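Local coordinates for protein tapirin (Caldicellulosiruptor kristjanssonii, PDB 6N2B) that binds cellulose and, as a calcium-binding protein with a beta-helix domain, probably attaches this extremely thermophilic bacterium to cellulosic surfaces, at residues Glu206-Ser211 against Ile527-Lys532; Gly244-Ile249 against Glu265-Met270; Glu254-Gly259 against Lys275-Gly280; Glu302-Gly307 against Val322-Asn327. All coordinates share one frame; numbering follows the deposited sequence.

Interaction 1. Residues Glu206-Ser211 against Ile527-Lys532; sequences EYAVYS and IELIYK
Tyr531 reaches across to the backbone of Glu206, Tyr207 and Ala208. Its CB starts against the methyl of Ala208, with the two CB atoms 3.7 Å apart. CG is anti to the backbone N (chi1 165°). CD1 lies 3.7 Å from Tyr207 O. CE1 comes to 3.4 Å from Glu206 O, a carbonyl that sits over one ring face, while Tyr207 O lies at the edge. CZ stays near Glu206 O. Tyr531 OH ends 3.5 Å from Glu206 CA. It is hydrogen-bonded to Phe205 O, just before the segment. The place is a corner in the beta-helix wall: the chain turns at Ala208 and Val209, and strand 526-531 comes to its end beside it. No hydrogen bond joins the two segments. Replacing Tyr531 by an alanine would probably leave Phe205 O without its hydroxyl partner and open a gap beside the Glu206 carbonyl. Two residues earlier, Leu529 CD2 packs 3.6 Å from Ala208 O and 3.7 Å from Val209 CG2. The side chain of Glu206 crosses that of Tyr531 at about a right angle, with carboxylate and ring planes 53° apart, but its OE2 is bonded to Ser227 OG.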
# COMPACT_ATOMS: atom_id res chain seq x y z
N GLU A 206 6.85 12.17 -1.86
CA GLU A 206 7.05 10.89 -2.52
C GLU A 206 5.75 10.08 -2.62
O GLU A 206 5.68 9.14 -3.41
CB GLU A 206 8.14 10.10 -1.79
CG GLU A 206 8.08 8.55 -1.90
CD GLU A 206 8.29 8.01 -3.34
OE1 GLU A 206 8.82 8.74 -4.21
OE2 GLU A 206 7.90 6.84 -3.59
N TYR A 207 4.71 10.45 -1.90
CA TYR A 207 3.54 9.58 -1.80
C TYR A 207 2.54 9.85 -2.93
O TYR A 207 2.25 11.01 -3.26
CB TYR A 207 2.91 9.71 -0.42
CG TYR A 207 3.80 8.96 0.54
CD1 TYR A 207 4.97 9.54 1.05
CD2 TYR A 207 3.54 7.63 0.86
CE1 TYR A 207 5.82 8.84 1.88
CE2 TYR A 207 4.39 6.91 1.69
CZ TYR A 207 5.52 7.51 2.19
OH TYR A 207 6.35 6.77 3.01
N ALA A 208 2.08 8.76 -3.56
CA ALA A 208 0.91 8.83 -4.40
C ALA A 208 -0.35 8.94 -3.55
O ALA A 208 -1.28 9.70 -3.87
CB ALA A 208 0.85 7.62 -5.33
N VAL A 209 -0.38 8.21 -2.44
CA VAL A 209 -1.46 8.31 -1.46
C VAL A 209 -0.82 8.54 -0.10
O VAL A 209 -0.09 7.69 0.40
CB VAL A 209 -2.34 7.04 -1.45
CG1 VAL A 209 -3.46 7.18 -0.44
CG2 VAL A 209 -2.91 6.78 -2.81
N TYR A 210 -1.09 9.70 0.49
CA TYR A 210 -0.72 9.97 1.87
C TYR A 210 -2.01 10.15 2.65
O TYR A 210 -2.75 11.11 2.41
CB TYR A 210 0.16 11.21 1.98
CG TYR A 210 0.70 11.45 3.37
CD1 TYR A 210 -0.05 12.11 4.33
CD2 TYR A 210 1.97 11.00 3.73
CE1 TYR A 210 0.44 12.32 5.59
CE2 TYR A 210 2.48 11.21 5.00
CZ TYR A 210 1.70 11.87 5.93
OH TYR A 210 2.20 12.10 7.20
N SER A 211 -2.29 9.24 3.56
CA SER A 211 -3.51 9.29 4.36
C SER A 211 -3.13 9.44 5.83
O SER A 211 -2.53 8.53 6.42
CB SER A 211 -4.36 8.05 4.14
OG SER A 211 -4.99 8.09 2.88
N ILE A 527 -10.29 3.83 -10.89
CA ILE A 527 -9.29 4.88 -10.80
C ILE A 527 -7.95 4.30 -11.20
O ILE A 527 -7.57 3.21 -10.75
CB ILE A 527 -9.22 5.45 -9.37
CG1 ILE A 527 -10.61 5.73 -8.83
CG2 ILE A 527 -8.32 6.68 -9.34
CD1 ILE A 527 -11.19 7.01 -9.26
N GLU A 528 -7.22 5.02 -12.03
CA GLU A 528 -5.82 4.74 -12.31
C GLU A 528 -5.08 5.98 -11.84
O GLU A 528 -5.06 6.99 -12.55
CB GLU A 528 -5.60 4.46 -13.79
CG GLU A 528 -4.16 4.59 -14.31
CD GLU A 528 -3.44 3.26 -14.37
OE1 GLU A 528 -4.13 2.21 -14.46
OE2 GLU A 528 -2.18 3.27 -14.32
N LEU A 529 -4.50 5.92 -10.64
CA LEU A 529 -3.75 7.05 -10.07
C LEU A 529 -2.27 6.87 -10.39
O LEU A 529 -1.61 5.99 -9.84
CB LEU A 529 -3.97 7.14 -8.56
CG LEU A 529 -3.01 8.07 -7.81
CD1 LEU A 529 -3.23 9.49 -8.25
CD2 LEU A 529 -3.22 8.00 -6.32
N ILE A 530 -1.75 7.70 -11.28
CA ILE A 530 -0.35 7.62 -11.69
C ILE A 530 0.43 8.68 -10.92
O ILE A 530 0.23 9.88 -11.14
CB ILE A 530 -0.20 7.83 -13.21
CG1 ILE A 530 -1.15 6.92 -13.98
CG2 ILE A 530 1.24 7.60 -13.64
CD1 ILE A 530 -0.82 6.85 -15.47
N TYR A 531 1.32 8.26 -10.04
CA TYR A 531 2.07 9.22 -9.23
C TYR A 531 2.91 10.13 -10.13
O TYR A 531 3.58 9.67 -11.06
CB TYR A 531 2.94 8.50 -8.21
CG TYR A 531 4.01 9.38 -7.57
CD1 TYR A 531 3.70 10.26 -6.54
CD2 TYR A 531 5.34 9.32 -8.02
CE1 TYR A 531 4.67 11.06 -5.97
CE2 TYR A 531 6.31 10.11 -7.46
CZ TYR A 531 5.98 10.98 -6.44
OH TYR A 531 6.95 11.79 -5.88
N LYS A 532 2.85 11.43 -9.87
CA LYS A 532 3.73 12.41 -10.50
C LYS A 532 4.12 13.43 -9.44
O LYS A 532 3.25 14.12 -8.90
CB LYS A 532 3.07 13.10 -11.70
CG LYS A 532 2.74 12.19 -12.88
CD LYS A 532 3.96 11.89 -13.76
CE LYS A 532 3.65 10.84 -14.82
NZ LYS A 532 4.73 10.65 -15.85

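Interaction 2. Residues Gly244-Ile249 against Glu265-Met270; sequences GVNNLI and EIKEIM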
# COMPACT_ATOMS: atom_id res chain seq x y z
N GLY A 244 4.65 -0.83 -9.42
CA GLY A 244 5.83 0.01 -9.22
C GLY A 244 5.80 0.93 -8.01
O GLY A 244 6.46 1.96 -8.03
N VAL A 245 5.05 0.57 -6.96
CA VAL A 245 5.05 1.36 -5.73
C VAL A 245 6.36 1.17 -4.99
O VAL A 245 6.84 0.04 -4.80
CB VAL A 245 3.85 0.97 -4.85
CG1 VAL A 245 4.06 1.43 -3.41
CG2 VAL A 245 2.57 1.58 -5.39
N ASN A 246 6.95 2.27 -4.54
CA ASN A 246 8.22 2.19 -3.82
C ASN A 246 8.03 1.72 -2.38
O ASN A 246 8.63 0.73 -1.95
CB ASN A 246 8.93 3.54 -3.87
CG ASN A 246 9.51 3.84 -5.24
OD1 ASN A 246 10.00 2.94 -5.93
ND2 ASN A 246 9.47 5.10 -5.65
N ASN A 247 7.21 2.42 -1.62
CA ASN A 247 6.95 2.00 -0.25
C ASN A 247 5.45 1.97 0.02
O ASN A 247 4.68 2.73 -0.58
CB ASN A 247 7.66 2.92 0.78
CG ASN A 247 9.13 3.20 0.40
OD1 ASN A 247 9.99 2.32 0.50
ND2 ASN A 247 9.42 4.44 0.00
N LEU A 248 5.04 1.07 0.91
CA LEU A 248 3.69 1.06 1.48
C LEU A 248 3.88 1.01 2.98
O LEU A 248 4.18 -0.06 3.52
CB LEU A 248 2.87 -0.12 0.99
CG LEU A 248 1.36 -0.16 1.31
CD1 LEU A 248 0.70 -1.19 0.46
CD2 LEU A 248 1.06 -0.48 2.77
N ILE A 249 3.70 2.13 3.67
CA ILE A 249 3.86 2.19 5.12
C ILE A 249 2.49 2.34 5.77
O ILE A 249 1.76 3.30 5.49
CB ILE A 249 4.77 3.35 5.54
CG1 ILE A 249 6.19 3.12 5.03
CG2 ILE A 249 4.70 3.52 7.06
CD1 ILE A 249 7.08 4.32 5.16
N GLU A 265 2.96 -4.61 -6.00
CA GLU A 265 4.40 -4.59 -6.22
C GLU A 265 5.04 -3.54 -5.33
O GLU A 265 4.75 -2.36 -5.47
CB GLU A 265 4.75 -4.28 -7.67
CG GLU A 265 4.52 -5.43 -8.59
CD GLU A 265 4.38 -4.98 -10.02
OE1 GLU A 265 5.06 -3.99 -10.41
OE2 GLU A 265 3.58 -5.60 -10.75
N ILE A 266 5.92 -3.98 -4.44
CA ILE A 266 6.62 -3.08 -3.54
C ILE A 266 8.11 -3.16 -3.84
O ILE A 266 8.72 -4.22 -3.67
CB ILE A 266 6.34 -3.42 -2.07
CG1 ILE A 266 4.83 -3.42 -1.82
CG2 ILE A 266 7.03 -2.38 -1.20
CD1 ILE A 266 4.21 -2.02 -1.78
N LYS A 267 8.70 -2.04 -4.27
CA LYS A 267 10.09 -2.06 -4.70
C LYS A 267 11.05 -1.96 -3.54
O LYS A 267 12.16 -2.50 -3.62
CB LYS A 267 10.35 -0.91 -5.66
CG LYS A 267 9.71 -1.17 -7.00
CD LYS A 267 9.58 0.10 -7.77
CE LYS A 267 10.93 0.60 -8.26
NZ LYS A 267 10.85 2.08 -8.50
N GLU A 268 10.66 -1.30 -2.45
CA GLU A 268 11.55 -1.14 -1.31
C GLU A 268 10.84 -1.71 -0.10
O GLU A 268 10.77 -2.94 0.06
CB GLU A 268 12.00 0.32 -1.17
CG GLU A 268 12.95 0.79 -2.31
CD GLU A 268 14.15 -0.15 -2.55
OE1 GLU A 268 14.59 -0.84 -1.59
OE2 GLU A 268 14.66 -0.19 -3.71
N ILE A 269 10.27 -0.88 0.78
CA ILE A 269 9.80 -1.33 2.09
C ILE A 269 8.28 -1.35 2.14
O ILE A 269 7.63 -0.35 1.81
CB ILE A 269 10.37 -0.46 3.22
CG1 ILE A 269 11.87 -0.72 3.38
CG2 ILE A 269 9.60 -0.71 4.52
CD1 ILE A 269 12.71 0.52 3.61
N MET A 270 7.73 -2.48 2.57
CA MET A 270 6.34 -2.56 3.03
C MET A 270 6.38 -2.72 4.54
O MET A 270 6.73 -3.79 5.05
CB MET A 270 5.61 -3.72 2.36
CG MET A 270 4.14 -3.81 2.70
SD MET A 270 3.41 -5.18 1.78
CE MET A 270 1.69 -4.71 1.84
O HOH W 1 8.75 3.44 -9.47
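Asn246 and Lys267 lie side by side and point the same way. Lys267 NZ gives a hydrogen bond to Asn246 OD1 at 2.8 Å, in the carbonyl plane. The lysine chain bends at chi3 (72°), which turns CE toward the amide. A water accepts from NZ and donates to Gly244 O. Asn247 crosses Glu268 obliquely, with amide and carboxylate planes 57° apart. Its OD1 takes Ile269 N on a lone pair at 3.2 Å, with an N-H...O angle of 167°. On the face shared by Val245, Ile266, Leu248 and Met270 the side chains run alongside each other. Val245 CG1 meets Ile266 CD1 at 3.8 Å, and that CD1 also lies 3.6 Å from Leu248 CB. Leu248 CD1 touches Met270 CE at 3.9 Å. The backbones pair in parallel on both sides of the corner. Asn246 ND2 is hydrogen-bonded to Glu206 OE2, so a leucine at Asn246 would probably leave both that carboxylate oxygen and the Lys267 ammonium short of a partner. The side-chain amides of Asn246 and Asn247 thus bond across this beta-helix corner, where the register shifts by one residue, to Lys267 NZ and Ile269 N, while the apolar side chains pack together on one face.

Interaction 3. Residues Glu254-Gly259 against Lys275-Gly280; sequences EVIVNG and KLVFNG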
# COMPACT_ATOMS: atom_id res chain seq x y z
N GLU A 254 -4.42 -2.47 11.04
CA GLU A 254 -4.66 -3.51 10.06
C GLU A 254 -4.34 -2.99 8.67
O GLU A 254 -4.41 -1.79 8.42
CB GLU A 254 -6.13 -4.03 10.01
CG GLU A 254 -6.95 -4.00 11.30
CD GLU A 254 -8.43 -4.39 11.09
OE1 GLU A 254 -9.31 -3.50 11.11
OE2 GLU A 254 -8.69 -5.60 10.89
N VAL A 255 -3.97 -3.92 7.79
CA VAL A 255 -4.06 -3.74 6.35
C VAL A 255 -4.82 -4.95 5.84
O VAL A 255 -4.31 -6.07 5.88
CB VAL A 255 -2.69 -3.64 5.66
CG1 VAL A 255 -2.89 -3.51 4.14
CG2 VAL A 255 -1.91 -2.46 6.18
N ILE A 256 -6.04 -4.73 5.39
CA ILE A 256 -6.92 -5.82 4.98
C ILE A 256 -7.12 -5.71 3.48
O ILE A 256 -7.74 -4.75 3.00
CB ILE A 256 -8.26 -5.77 5.72
CG1 ILE A 256 -8.05 -5.57 7.23
CG2 ILE A 256 -9.08 -7.01 5.38
CD1 ILE A 256 -7.44 -6.75 7.99
N VAL A 257 -6.62 -6.68 2.74
CA VAL A 257 -6.82 -6.76 1.30
C VAL A 257 -7.90 -7.81 1.05
O VAL A 257 -7.69 -9.00 1.30
CB VAL A 257 -5.51 -7.10 0.58
CG1 VAL A 257 -5.77 -7.34 -0.91
CG2 VAL A 257 -4.48 -5.99 0.80
N ASN A 258 -9.06 -7.37 0.56
CA ASN A 258 -10.21 -8.25 0.33
C ASN A 258 -10.40 -8.53 -1.15
O ASN A 258 -9.87 -7.81 -2.01
CB ASN A 258 -11.49 -7.63 0.90
CG ASN A 258 -11.54 -7.66 2.42
OD1 ASN A 258 -11.03 -8.58 3.06
ND2 ASN A 258 -12.16 -6.64 3.00
N GLY A 259 -11.17 -9.58 -1.44
CA GLY A 259 -11.51 -9.94 -2.81
C GLY A 259 -10.33 -10.49 -3.59
O GLY A 259 -9.26 -10.79 -3.05
N LYS A 275 -0.76 -5.84 11.62
CA LYS A 275 -1.23 -7.05 10.94
C LYS A 275 -1.52 -6.76 9.46
O LYS A 275 -1.97 -5.67 9.10
CB LYS A 275 -2.48 -7.61 11.67
CG LYS A 275 -3.70 -7.93 10.80
CD LYS A 275 -4.89 -8.43 11.65
CE LYS A 275 -5.81 -7.29 12.11
NZ LYS A 275 -7.06 -7.76 12.77
N LEU A 276 -1.23 -7.75 8.60
CA LEU A 276 -1.56 -7.71 7.18
C LEU A 276 -2.34 -8.97 6.84
O LEU A 276 -1.98 -10.07 7.26
CB LEU A 276 -0.29 -7.61 6.31
CG LEU A 276 -0.39 -7.87 4.80
CD1 LEU A 276 -1.43 -6.95 4.16
CD2 LEU A 276 0.98 -7.67 4.15
N VAL A 277 -3.44 -8.81 6.11
CA VAL A 277 -4.31 -9.94 5.82
C VAL A 277 -4.75 -9.86 4.37
O VAL A 277 -5.44 -8.92 3.98
CB VAL A 277 -5.55 -9.97 6.74
CG1 VAL A 277 -6.39 -11.20 6.47
CG2 VAL A 277 -5.13 -9.96 8.19
N PHE A 278 -4.34 -10.84 3.57
CA PHE A 278 -4.98 -11.11 2.29
C PHE A 278 -6.11 -12.09 2.56
O PHE A 278 -5.87 -13.24 2.92
CB PHE A 278 -4.00 -11.68 1.28
CG PHE A 278 -3.08 -10.66 0.72
CD1 PHE A 278 -1.96 -10.27 1.42
CD2 PHE A 278 -3.34 -10.09 -0.52
CE1 PHE A 278 -1.10 -9.33 0.90
CE2 PHE A 278 -2.48 -9.15 -1.05
CZ PHE A 278 -1.36 -8.77 -0.33
N ASN A 279 -7.35 -11.64 2.37
CA ASN A 279 -8.48 -12.40 2.91
C ASN A 279 -8.84 -13.61 2.06
O ASN A 279 -9.35 -14.60 2.61
CB ASN A 279 -9.68 -11.48 3.04
CG ASN A 279 -10.40 -11.71 4.32
OD1 ASN A 279 -9.88 -11.38 5.39
ND2 ASN A 279 -11.60 -12.28 4.24
N GLY A 280 -8.61 -13.56 0.76
CA GLY A 280 -8.94 -14.69 -0.08
C GLY A 280 -9.38 -14.36 -1.48
O GLY A 280 -10.28 -13.54 -1.70
O HOH W 2 -8.04 -10.88 -0.83
O HOH W 3 -11.23 -11.84 0.36
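Strands 254-257 and 275-278 run parallel, with their axes 4.8 Å apart and 7° between their directions. Val255 and Val257 each use both N and O to reach the other strand: Val255 N bonds to Lys275 O and Val255 O takes Val277 N, then Val257 N bonds to Val277 O at 2.8 Å and Val257 O takes Asn279 N. Past the strands, one water links Gly259 N to Gly280 O. Side chains alternate between the faces. On the buried face, Val255 CG1 meets Leu276 CD1 at 3.7 Å. Val257 lies beside Phe278 with its CB over the ring face, a CH-pi contact 4.2 Å from the centroid, and Val257 CG1 is 3.7 Å from Phe278 CD2. Tyr309 meets the same ring edge-to-face. On the other face, Ile256 CD1 packs 3.9 Å from Val277 CB. Glu254 and Lys275 lie alongside each other there, joined by a salt bridge through a weak bond from Lys275 NZ to Glu254 OE2 at 3.3 Å. The other oxygen, Glu254 OE1, pairs with Arg233. Residues in register one coil apart, with apolar side chains stacked on one face and an apolar pair and a salt bridge on the other, make this a parallel beta-helix wall, between strands 234-236 and 300-303.

Interaction 4. Residues Glu302-Gly307 against Val322-Asn327; sequences ELNGYG and VKNYGN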
# COMPACT_ATOMS: atom_id res chain seq x y z
N GLU A 302 -1.33 -12.86 7.16
CA GLU A 302 -2.20 -13.97 6.79
C GLU A 302 -2.35 -13.96 5.28
O GLU A 302 -3.02 -13.08 4.71
CB GLU A 302 -3.54 -13.85 7.50
CG GLU A 302 -4.47 -15.01 7.31
CD GLU A 302 -5.80 -14.78 8.00
OE1 GLU A 302 -5.84 -13.95 8.95
OE2 GLU A 302 -6.80 -15.41 7.59
N LEU A 303 -1.73 -14.93 4.62
CA LEU A 303 -1.75 -15.03 3.17
C LEU A 303 -2.73 -16.13 2.78
O LEU A 303 -2.35 -17.27 2.50
CB LEU A 303 -0.34 -15.30 2.63
CG LEU A 303 0.65 -14.21 3.01
CD1 LEU A 303 2.06 -14.53 2.53
CD2 LEU A 303 0.18 -12.88 2.46
N ASN A 304 -4.01 -15.78 2.80
CA ASN A 304 -5.01 -16.69 2.26
C ASN A 304 -4.89 -16.72 0.76
O ASN A 304 -4.29 -15.84 0.14
CB ASN A 304 -6.42 -16.29 2.67
CG ASN A 304 -6.73 -16.68 4.08
OD1 ASN A 304 -6.94 -17.86 4.38
ND2 ASN A 304 -6.73 -15.70 4.98
N GLY A 305 -5.50 -17.73 0.16
CA GLY A 305 -4.99 -18.29 -1.05
C GLY A 305 -5.81 -18.03 -2.30
O GLY A 305 -6.82 -17.31 -2.29
N TYR A 306 -5.42 -18.76 -3.34
CA TYR A 306 -5.40 -18.38 -4.74
C TYR A 306 -4.64 -17.07 -4.83
O TYR A 306 -5.21 -15.98 -4.85
CB TYR A 306 -6.80 -18.40 -5.31
CG TYR A 306 -7.20 -19.85 -5.39
CD1 TYR A 306 -6.31 -20.80 -5.89
CD2 TYR A 306 -8.42 -20.30 -4.88
CE1 TYR A 306 -6.64 -22.15 -5.93
CE2 TYR A 306 -8.76 -21.66 -4.92
CZ TYR A 306 -7.86 -22.57 -5.45
OH TYR A 306 -8.19 -23.91 -5.49
N GLY A 307 -3.32 -17.22 -4.83
CA GLY A 307 -2.41 -16.11 -4.86
C GLY A 307 -0.98 -16.59 -4.90
O GLY A 307 -0.67 -17.67 -4.40
N VAL A 322 0.17 -19.13 5.84
CA VAL A 322 -0.01 -19.35 4.42
C VAL A 322 -1.03 -20.48 4.33
O VAL A 322 -0.74 -21.61 4.71
CB VAL A 322 1.31 -19.73 3.73
CG1 VAL A 322 1.11 -19.94 2.24
CG2 VAL A 322 2.35 -18.66 4.00
N LYS A 323 -2.25 -20.16 3.87
CA LYS A 323 -3.29 -21.18 3.89
C LYS A 323 -4.28 -20.97 2.76
O LYS A 323 -4.21 -20.00 2.00
CB LYS A 323 -4.02 -21.20 5.24
CG LYS A 323 -4.77 -19.94 5.58
CD LYS A 323 -4.99 -19.78 7.07
CE LYS A 323 -6.21 -18.90 7.36
NZ LYS A 323 -6.51 -18.77 8.83
N ASN A 324 -5.21 -21.93 2.66
CA ASN A 324 -6.29 -21.94 1.67
C ASN A 324 -5.75 -21.76 0.25
O ASN A 324 -6.25 -20.95 -0.52
CB ASN A 324 -7.34 -20.90 2.02
CG ASN A 324 -8.04 -21.21 3.32
OD1 ASN A 324 -8.61 -22.29 3.48
ND2 ASN A 324 -7.96 -20.30 4.29
N TYR A 325 -4.74 -22.56 -0.07
CA TYR A 325 -4.07 -22.69 -1.38
C TYR A 325 -3.13 -21.53 -1.69
O TYR A 325 -2.67 -21.41 -2.83
CB TYR A 325 -5.07 -22.85 -2.53
CG TYR A 325 -5.83 -24.14 -2.43
CD1 TYR A 325 -7.03 -24.20 -1.72
CD2 TYR A 325 -5.34 -25.31 -3.01
CE1 TYR A 325 -7.74 -25.39 -1.60
CE2 TYR A 325 -6.05 -26.51 -2.89
CZ TYR A 325 -7.24 -26.55 -2.19
OH TYR A 325 -7.96 -27.72 -2.07
N GLY A 326 -2.79 -20.70 -0.71
CA GLY A 326 -1.85 -19.63 -0.96
C GLY A 326 -0.44 -20.13 -1.20
O GLY A 326 -0.01 -21.15 -0.65
N ASN A 327 0.30 -19.40 -2.03
CA ASN A 327 1.68 -19.70 -2.39
C ASN A 327 2.56 -18.56 -1.91
O ASN A 327 2.37 -17.42 -2.32
CB ASN A 327 1.84 -19.83 -3.90
CG ASN A 327 1.58 -21.21 -4.39
OD1 ASN A 327 2.51 -21.95 -4.72
ND2 ASN A 327 0.31 -21.59 -4.44
O HOH W 4 -2.58 -20.23 -5.00
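The type I' beta turn from Lys323 to Gly326 packs against Asn304, Gly305 and Tyr306 where two successive coils of the beta-helix leave one wall for the next. Just before it, Leu303 and Val322 pair in parallel, and Lys323 N bonds to Leu303 O at 3.2 Å. Asn304 ties the turn down. Its OD1 takes Asn324 ND2 at 2.6 Å, the two amides lying nearly coplanar, 20° apart. Its ND2 donates to Glu302 OE2, on the anti side but well out of the carboxylate plane. That carboxylate oxygen also forms a salt bridge with Lys323 NZ, at 3.6 Å, and NZ is hydrogen-bonded to Gln321 OE1. Lys323 CG stands between its backbone N and carbonyl carbon (chi1 63°), and the extended chain beyond it runs beside Asn304. Farther out, Tyr306 and Tyr325 point the same way with planes 8° apart. The rings are displaced, with little overlap and centroids 5.3 Å apart. Tyr325 CB lies over the Tyr306 face, and Tyr306 OH sits 3.8 Å above the centre of the Tyr325 ring. Asn327 N bonds to Gly307 O at 3.1 Å, starting the next strand pair, and a water joins Gly307 N to Asn327 ND2. Strand 300-303 lies between strands 275-278 and 319-322, and Leu303 packs against Phe328 of strand 327-330 and Tyr309 of strand 307-311.

In the fold
The four contacts follow the beta-helix along its length. Interactions 1 and 2 have centres about 12 Å apart and meet through Glu206 and Asn246. The centres of interactions 2 and 3 are about 16 Å apart, with Met270 CE packed on Leu276 CD2. Those of interactions 3 and 4 are about 11 Å apart on one parallel sheet, where strands 275-278 and 300-303 are neighbours. Interactions 1 and 4, centres about 28 Å apart, do not touch. Along the chain, interaction 1 encloses the rest, so it joins the N-terminal part of the solenoid to late C-terminal strands. Interactions 2 and 3 alternate; interactions 2 to 4 each join successive coils. All four lie away from the calcium site.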